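Local structure of diadenosine tetraphosphatase, putative (Trypanosoma brucei, 2QJC) at residues A9-L14 / P127-I132; L50-D55 / A75-G80; G54-K59 / T121-L126. The protein probably hydrolyses phosphate esters or anhydrides, such as diadenosine tetraphosphate, as a two-manganese enzyme of the calcineurin-like phosphoesterase family. All blocks are in the same frame, centred on the assembly; numbering follows the deposited sequence.

Interaction 1. Residues A9-L14 / P127-I132; sequences ANVVTL and PHIIRI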
# COMPACT_ATOMS: atom_id res chain seq x y z
N ALA A 9 6.62 12.36 -7.25
CA ALA A 9 5.89 11.09 -7.22
C ALA A 9 4.71 11.13 -8.19
O ALA A 9 4.03 12.15 -8.32
CB ALA A 9 5.39 10.82 -5.80
N ASN A 10 4.46 10.01 -8.86
CA ASN A 10 3.38 9.92 -9.85
C ASN A 10 2.00 9.69 -9.23
O ASN A 10 1.80 8.76 -8.43
CB ASN A 10 3.71 8.81 -10.85
CG ASN A 10 4.99 9.10 -11.63
OD1 ASN A 10 5.60 8.20 -12.22
ND2 ASN A 10 5.40 10.37 -11.64
N VAL A 11 1.05 10.54 -9.63
CA VAL A 11 -0.32 10.49 -9.13
C VAL A 11 -1.37 10.07 -10.17
O VAL A 11 -1.40 10.59 -11.29
CB VAL A 11 -0.75 11.88 -8.56
CG1 VAL A 11 -2.15 11.80 -7.99
CG2 VAL A 11 0.24 12.35 -7.50
N VAL A 12 -2.24 9.14 -9.78
CA VAL A 12 -3.31 8.65 -10.64
C VAL A 12 -4.65 9.00 -9.98
O VAL A 12 -4.84 8.76 -8.78
CB VAL A 12 -3.21 7.11 -10.85
CG1 VAL A 12 -4.52 6.55 -11.37
CG2 VAL A 12 -2.10 6.81 -11.83
N THR A 13 -5.57 9.57 -10.75
CA THR A 13 -6.88 9.95 -10.23
C THR A 13 -8.02 9.16 -10.89
O THR A 13 -8.06 9.02 -12.11
CB THR A 13 -7.12 11.47 -10.42
OG1 THR A 13 -6.14 12.19 -9.67
CG2 THR A 13 -8.51 11.87 -9.95
N LEU A 14 -8.93 8.66 -10.07
CA LEU A 14 -10.06 7.87 -10.55
C LEU A 14 -11.42 8.49 -10.18
O LEU A 14 -12.11 8.02 -9.28
CB LEU A 14 -9.95 6.45 -9.98
CG LEU A 14 -8.66 5.70 -10.34
CD1 LEU A 14 -8.54 4.43 -9.50
CD2 LEU A 14 -8.67 5.35 -11.82
N PRO A 127 1.64 3.53 -10.03
CA PRO A 127 1.88 4.92 -9.63
C PRO A 127 2.26 4.91 -8.14
O PRO A 127 2.23 3.86 -7.49
CB PRO A 127 0.53 5.58 -9.87
CG PRO A 127 -0.43 4.50 -9.47
CD PRO A 127 0.20 3.24 -10.09
N HIS A 128 2.62 6.07 -7.61
CA HIS A 128 2.99 6.18 -6.21
C HIS A 128 1.77 6.53 -5.37
O HIS A 128 1.66 6.13 -4.20
CB HIS A 128 4.05 7.27 -6.03
CG HIS A 128 5.32 7.01 -6.77
ND1 HIS A 128 6.28 6.12 -6.33
CD2 HIS A 128 5.79 7.51 -7.94
CE1 HIS A 128 7.28 6.09 -7.19
NE2 HIS A 128 7.01 6.93 -8.17
N ILE A 129 0.86 7.29 -5.97
CA ILE A 129 -0.34 7.74 -5.28
C ILE A 129 -1.59 7.59 -6.14
O ILE A 129 -1.57 7.86 -7.33
CB ILE A 129 -0.20 9.23 -4.89
CG1 ILE A 129 1.02 9.41 -3.98
CG2 ILE A 129 -1.47 9.72 -4.20
CD1 ILE A 129 1.42 10.85 -3.77
N ILE A 130 -2.69 7.16 -5.52
CA ILE A 130 -3.96 7.02 -6.22
C ILE A 130 -5.04 7.78 -5.46
O ILE A 130 -5.22 7.58 -4.26
CB ILE A 130 -4.38 5.53 -6.37
CG1 ILE A 130 -3.40 4.80 -7.29
CG2 ILE A 130 -5.81 5.44 -6.96
CD1 ILE A 130 -3.65 3.31 -7.39
N ARG A 131 -5.73 8.67 -6.17
CA ARG A 131 -6.80 9.46 -5.57
C ARG A 131 -8.16 8.87 -5.98
O ARG A 131 -8.40 8.61 -7.16
CB ARG A 131 -6.72 10.92 -6.03
CG ARG A 131 -5.40 11.61 -5.77
CD ARG A 131 -5.46 13.11 -6.10
NE ARG A 131 -5.97 13.89 -4.97
CZ ARG A 131 -6.04 15.22 -4.95
NH1 ARG A 131 -5.64 15.93 -5.99
NH2 ARG A 131 -6.48 15.84 -3.86
N ILE A 132 -9.03 8.67 -4.99
CA ILE A 132 -10.38 8.12 -5.20
C ILE A 132 -11.32 9.16 -4.59
O ILE A 132 -11.88 8.95 -3.50
CB ILE A 132 -10.54 6.76 -4.48
CG1 ILE A 132 -9.45 5.79 -4.94
CG2 ILE A 132 -11.92 6.16 -4.78
CD1 ILE A 132 -9.28 4.59 -4.03

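Interaction 2. Residues L50-D55 / A75-G80; sequences LVAVGD and AYSVLG. With MN (manganese (II) ion), chain B.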
# COMPACT_ATOMS: atom_id res chain seq x y z
N LEU A 50 -10.61 -3.03 -6.67
CA LEU A 50 -9.61 -3.42 -5.69
C LEU A 50 -8.37 -2.54 -5.82
O LEU A 50 -7.91 -2.27 -6.93
CB LEU A 50 -9.25 -4.90 -5.89
CG LEU A 50 -8.23 -5.53 -4.93
CD1 LEU A 50 -8.70 -5.37 -3.47
CD2 LEU A 50 -8.07 -7.00 -5.28
N VAL A 51 -7.84 -2.08 -4.69
CA VAL A 51 -6.64 -1.25 -4.70
C VAL A 51 -5.67 -1.70 -3.61
O VAL A 51 -6.03 -1.75 -2.43
CB VAL A 51 -6.98 0.25 -4.45
CG1 VAL A 51 -5.74 1.10 -4.59
CG2 VAL A 51 -8.06 0.72 -5.41
N ALA A 52 -4.44 -2.04 -4.00
CA ALA A 52 -3.41 -2.47 -3.04
C ALA A 52 -2.54 -1.29 -2.61
O ALA A 52 -2.41 -0.32 -3.35
CB ALA A 52 -2.54 -3.55 -3.66
N VAL A 53 -1.96 -1.38 -1.42
CA VAL A 53 -1.09 -0.31 -0.92
C VAL A 53 0.37 -0.54 -1.33
O VAL A 53 1.27 0.22 -0.96
CB VAL A 53 -1.17 -0.18 0.63
CG1 VAL A 53 -2.61 0.10 1.07
CG2 VAL A 53 -0.61 -1.44 1.30
N GLY A 54 0.61 -1.60 -2.09
CA GLY A 54 1.97 -1.88 -2.53
C GLY A 54 2.65 -2.94 -1.69
O GLY A 54 2.08 -3.42 -0.71
N ASP A 55 3.88 -3.29 -2.07
CA ASP A 55 4.64 -4.33 -1.38
C ASP A 55 3.92 -5.63 -1.68
O ASP A 55 3.50 -6.37 -0.78
CB ASP A 55 4.70 -4.05 0.13
CG ASP A 55 6.00 -3.39 0.56
OD1 ASP A 55 6.71 -2.84 -0.32
OD2 ASP A 55 6.33 -3.43 1.76
N ALA A 75 -7.20 -5.19 -10.93
CA ALA A 75 -6.93 -4.46 -9.70
C ALA A 75 -5.84 -3.39 -9.81
O ALA A 75 -4.91 -3.51 -10.61
CB ALA A 75 -6.56 -5.43 -8.59
N TYR A 76 -5.98 -2.35 -9.00
CA TYR A 76 -5.01 -1.25 -8.95
C TYR A 76 -4.05 -1.45 -7.77
O TYR A 76 -4.29 -2.29 -6.90
CB TYR A 76 -5.73 0.09 -8.75
CG TYR A 76 -6.39 0.64 -9.99
CD1 TYR A 76 -5.68 1.41 -10.90
CD2 TYR A 76 -7.74 0.39 -10.24
CE1 TYR A 76 -6.29 1.92 -12.05
CE2 TYR A 76 -8.37 0.89 -11.39
CZ TYR A 76 -7.64 1.66 -12.28
OH TYR A 76 -8.24 2.15 -13.41
N SER A 77 -2.99 -0.67 -7.75
CA SER A 77 -2.01 -0.73 -6.67
C SER A 77 -1.00 0.39 -6.80
O SER A 77 -0.66 0.80 -7.91
CB SER A 77 -1.26 -2.05 -6.68
OG SER A 77 -0.27 -2.05 -5.67
N VAL A 78 -0.54 0.91 -5.66
CA VAL A 78 0.49 1.92 -5.74
C VAL A 78 1.79 1.14 -5.58
O VAL A 78 1.77 -0.07 -5.29
CB VAL A 78 0.36 3.04 -4.65
CG1 VAL A 78 -0.83 3.93 -5.01
CG2 VAL A 78 0.20 2.45 -3.25
N LEU A 79 2.91 1.83 -5.78
CA LEU A 79 4.22 1.19 -5.68
C LEU A 79 4.75 1.17 -4.26
O LEU A 79 4.81 2.22 -3.60
CB LEU A 79 5.20 1.92 -6.59
CG LEU A 79 6.59 1.30 -6.77
CD1 LEU A 79 6.45 -0.10 -7.36
CD2 LEU A 79 7.42 2.19 -7.69
N GLY A 80 5.13 -0.01 -3.79
CA GLY A 80 5.69 -0.15 -2.44
C GLY A 80 7.21 -0.06 -2.51
O GLY A 80 7.76 -0.08 -3.61
MN MN B . 5.80 -4.15 3.67
O HOH W 1 5.31 -4.89 5.73

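Interaction 3. Residues G54-K59 / T121-L126; sequences GDLVNK and TYLSQL. With MN (manganese (II) ion), chain B.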
# COMPACT_ATOMS: atom_id res chain seq x y z
N GLY A 54 0.61 -1.60 -2.09
CA GLY A 54 1.97 -1.88 -2.53
C GLY A 54 2.65 -2.94 -1.69
O GLY A 54 2.08 -3.42 -0.71
N ASP A 55 3.88 -3.29 -2.07
CA ASP A 55 4.64 -4.33 -1.38
C ASP A 55 3.92 -5.63 -1.68
O ASP A 55 3.50 -6.37 -0.78
CB ASP A 55 4.70 -4.05 0.13
CG ASP A 55 6.00 -3.39 0.56
OD1 ASP A 55 6.71 -2.84 -0.32
OD2 ASP A 55 6.33 -3.43 1.76
N LEU A 56 3.77 -5.90 -2.97
CA LEU A 56 3.10 -7.09 -3.46
C LEU A 56 4.02 -8.31 -3.41
O LEU A 56 3.55 -9.46 -3.34
CB LEU A 56 2.67 -6.87 -4.91
CG LEU A 56 2.03 -5.51 -5.20
CD1 LEU A 56 1.65 -5.44 -6.67
CD2 LEU A 56 0.81 -5.33 -4.30
N VAL A 57 5.32 -8.06 -3.42
CA VAL A 57 6.32 -9.13 -3.44
C VAL A 57 7.24 -9.23 -2.23
O VAL A 57 7.15 -8.46 -1.26
CB VAL A 57 7.21 -8.99 -4.69
CG1 VAL A 57 6.34 -8.72 -5.92
CG2 VAL A 57 8.20 -7.85 -4.50
N ASN A 58 8.14 -10.21 -2.31
CA ASN A 58 9.15 -10.48 -1.28
C ASN A 58 8.57 -11.03 0.02
O ASN A 58 7.44 -10.73 0.40
CB ASN A 58 9.96 -9.21 -1.02
CG ASN A 58 11.33 -9.50 -0.42
OD1 ASN A 58 11.93 -10.55 -0.68
ND2 ASN A 58 11.85 -8.57 0.36
N LYS A 59 9.38 -11.85 0.69
CA LYS A 59 9.05 -12.49 1.97
C LYS A 59 8.04 -13.64 1.90
O LYS A 59 8.26 -14.69 2.50
CB LYS A 59 8.55 -11.45 2.99
CG LYS A 59 9.37 -10.15 3.08
CD LYS A 59 10.86 -10.36 2.79
CE LYS A 59 11.53 -11.33 3.77
NZ LYS A 59 12.99 -11.46 3.49
N THR A 121 6.25 -6.17 -15.87
CA THR A 121 5.50 -5.14 -16.58
C THR A 121 4.41 -4.53 -15.71
O THR A 121 4.24 -3.31 -15.70
CB THR A 121 4.86 -5.72 -17.86
OG1 THR A 121 5.90 -6.06 -18.79
CG2 THR A 121 3.94 -4.70 -18.51
N TYR A 122 3.69 -5.37 -14.97
CA TYR A 122 2.62 -4.90 -14.09
C TYR A 122 3.18 -3.96 -13.03
O TYR A 122 2.59 -2.90 -12.77
CB TYR A 122 1.93 -6.08 -13.40
CG TYR A 122 0.80 -5.67 -12.47
CD1 TYR A 122 -0.50 -5.50 -12.94
CD2 TYR A 122 1.05 -5.41 -11.12
CE1 TYR A 122 -1.54 -5.08 -12.08
CE2 TYR A 122 0.03 -4.99 -10.25
CZ TYR A 122 -1.26 -4.83 -10.74
OH TYR A 122 -2.26 -4.42 -9.88
N LEU A 123 4.29 -4.35 -12.42
CA LEU A 123 4.94 -3.54 -11.38
C LEU A 123 5.50 -2.24 -11.93
O LEU A 123 5.46 -1.20 -11.28
CB LEU A 123 6.09 -4.32 -10.73
CG LEU A 123 5.78 -5.60 -9.95
CD1 LEU A 123 7.07 -6.12 -9.33
CD2 LEU A 123 4.76 -5.31 -8.87
N SER A 124 6.02 -2.32 -13.14
CA SER A 124 6.62 -1.17 -13.80
C SER A 124 5.64 -0.06 -14.15
O SER A 124 6.05 1.04 -14.49
CB SER A 124 7.35 -1.65 -15.06
OG SER A 124 8.12 -0.61 -15.62
N GLN A 125 4.34 -0.34 -14.05
CA GLN A 125 3.35 0.67 -14.39
C GLN A 125 2.59 1.23 -13.18
O GLN A 125 1.67 2.03 -13.34
CB GLN A 125 2.35 0.10 -15.40
CG GLN A 125 1.62 -1.15 -14.91
CD GLN A 125 0.90 -1.88 -16.03
OE1 GLN A 125 0.04 -1.32 -16.72
NE2 GLN A 125 1.26 -3.15 -16.23
N LEU A 126 3.00 0.83 -11.98
CA LEU A 126 2.33 1.30 -10.77
C LEU A 126 2.66 2.73 -10.37
O LEU A 126 3.83 3.12 -10.36
CB LEU A 126 2.66 0.39 -9.58
CG LEU A 126 2.38 -1.12 -9.68
CD1 LEU A 126 2.73 -1.75 -8.34
CD2 LEU A 126 0.91 -1.39 -10.03
MN MN B . 5.80 -4.15 3.67
O HOH W 1 5.31 -4.89 5.73

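Interaction 1. Residues A9-L14 / P127-I132
Val11, Val12 and Thr13 pair in parallel with Ile129, Ile130 and Arg131, the axes of the two short strands approaching to 4.6 Å with their directions 21° apart. The bonding follows the usual parallel pattern, in which one strand's residue is gripped through both its N-H and its C=O: Val12 N gives to Ile129 O at 2.8 Å, and Val12 O takes Arg131 N. At the start of the pair, Asn10 O is held twice, by His128 N at 2.9 Å and by Ile129 N.

On one face of the sheet, Val12 CG2 presses on Pro127 CB at 3.5 Å, and further along Leu14 CD1 reaches Ile130 CG2. The other face carries Val11, Thr13, Ile129 and Arg131. Here Arg131 CG, anti to its carbonyl carbon (chi1 -56°), lies 3.9 Å from Val11 CG1, while Thr13 lies beside the same arginine's aliphatic chain, pointing the same way. The His128 ring turns an edge to the backbone of Asn10, and His128 CB meets Ala9 CB at 3.8 Å.

Strand 11-13 is the outermost strand of its mixed sheet. Main-chain bonds thus fix the register, while this partly buried strand makes apolar contacts around Val12 on one face and against the aliphatic part of Arg131 on the other.

Interaction 2. Residues L50-D55 / A75-G80
Ala52 CB packs against the side chain of Ser77, 3.4 Å from its OG, on one face of a short parallel pair. Ser77 OG is anti to its own backbone N (chi1 177°) and bonds to Val78 O. On the other face Val51 CG2 meets Tyr76 CB at 4.1 Å.

Tyr76 N bonds to Leu50 O at 2.8 Å, Ala52 N to Tyr76 O, and Val78 N to Ala52 O at 3.2 Å, the last two donors standing above the carbonyl plane. The close approach beyond is compatible with glycine at both facing positions: Gly54 CA lies 3.3 Å from Val78 O, and a CB on Gly54 would clash with Gly80 N. Next to them Asp55 sets OD1 3.6 Å from Gly80 CA, takes a bond there from His82 N, and binds manganese through OD2 at 2.1 Å. The same carboxylate belongs to both metal sites, one with Asp26 and His28, the other with Asn81, His141 and His204.

Strands 49-52 and 76-77 are joined through helix 63-73 as a beta-alpha-beta unit. Strand 21-24 flanks the first on its other side, Ile130 of strand 129-132 touches Val51 and Tyr76, and Gly80 sits at the N-cap position of helix 81-91.

Interaction 3. Residues G54-K59 / T121-L126
Leu56 CD1 is the hub of this contact, a single methyl meeting three side chains of 121-126. It lies 3.8 Å from Leu123 CD2, the two leucines sliding past each other in opposite directions. Tyr122 offers it CE2 at 4.0 Å, so that the methyl sits at the ring's edge, near its plane, with the two side chains crossing at about a right angle. Leu126 CD1 comes in at 4.2 Å. One residue on, Val57 CG1 touches Leu123 CD1 at 4.3 Å. The contact is wholly apolar, and no hydrogen bond crosses it.

The next shell explains how these groups are presented. Leu56 CG stands anti to the carbonyl carbon (chi1 -44°), and CD1 then extends anti to CA (chi2 -180°) toward the helix. The Tyr122 ring is tethered at its far end, where OH bonds to Ala75 O. On the loop, Leu56 N bonds to Asp83 OD1 and Val57 O to His28 ND1, ties to helix 81-91 and to a manganese ligand, respectively. This loop also carries the manganese ligand Asp55, and its sequence, Gly-Asp-Leu-Val-Asn-Lys, resembles the GDxVDRG signature of PPP-family phosphatases.

The whole arrangement places the end of helix 117-124 over the loop between strand 49-52 and helix 63-73. Val67 of helix 63-73 touches both Leu56 and Tyr122, Ser77 of strand 76-77 adjoins Leu56, Tyr122 and Leu126, and Leu86 of helix 81-91 borders Val57.

The three contacts differ in depth: interaction 2 lies nearest the chain centre, and interaction 1 is the most peripheral. Interaction 1 is partly buried and binds an edge strand of one mixed sheet, whereas interaction 2 is buried in the second mixed sheet; both rely on parallel main-chain bonding, but interaction 2 ends in glycines and a metal-binding carboxylate. Interaction 3 is also buried yet purely apolar. It shares Gly54 and Asp55 with interaction 2, and Leu126 packs on Val78. Interactions 1 and 2 meet where Pro127 O probably bonds to Leu79 N, while 121-126 leads directly into 127-132, so one continuous run of chain serves helix packing and then sheet pairing.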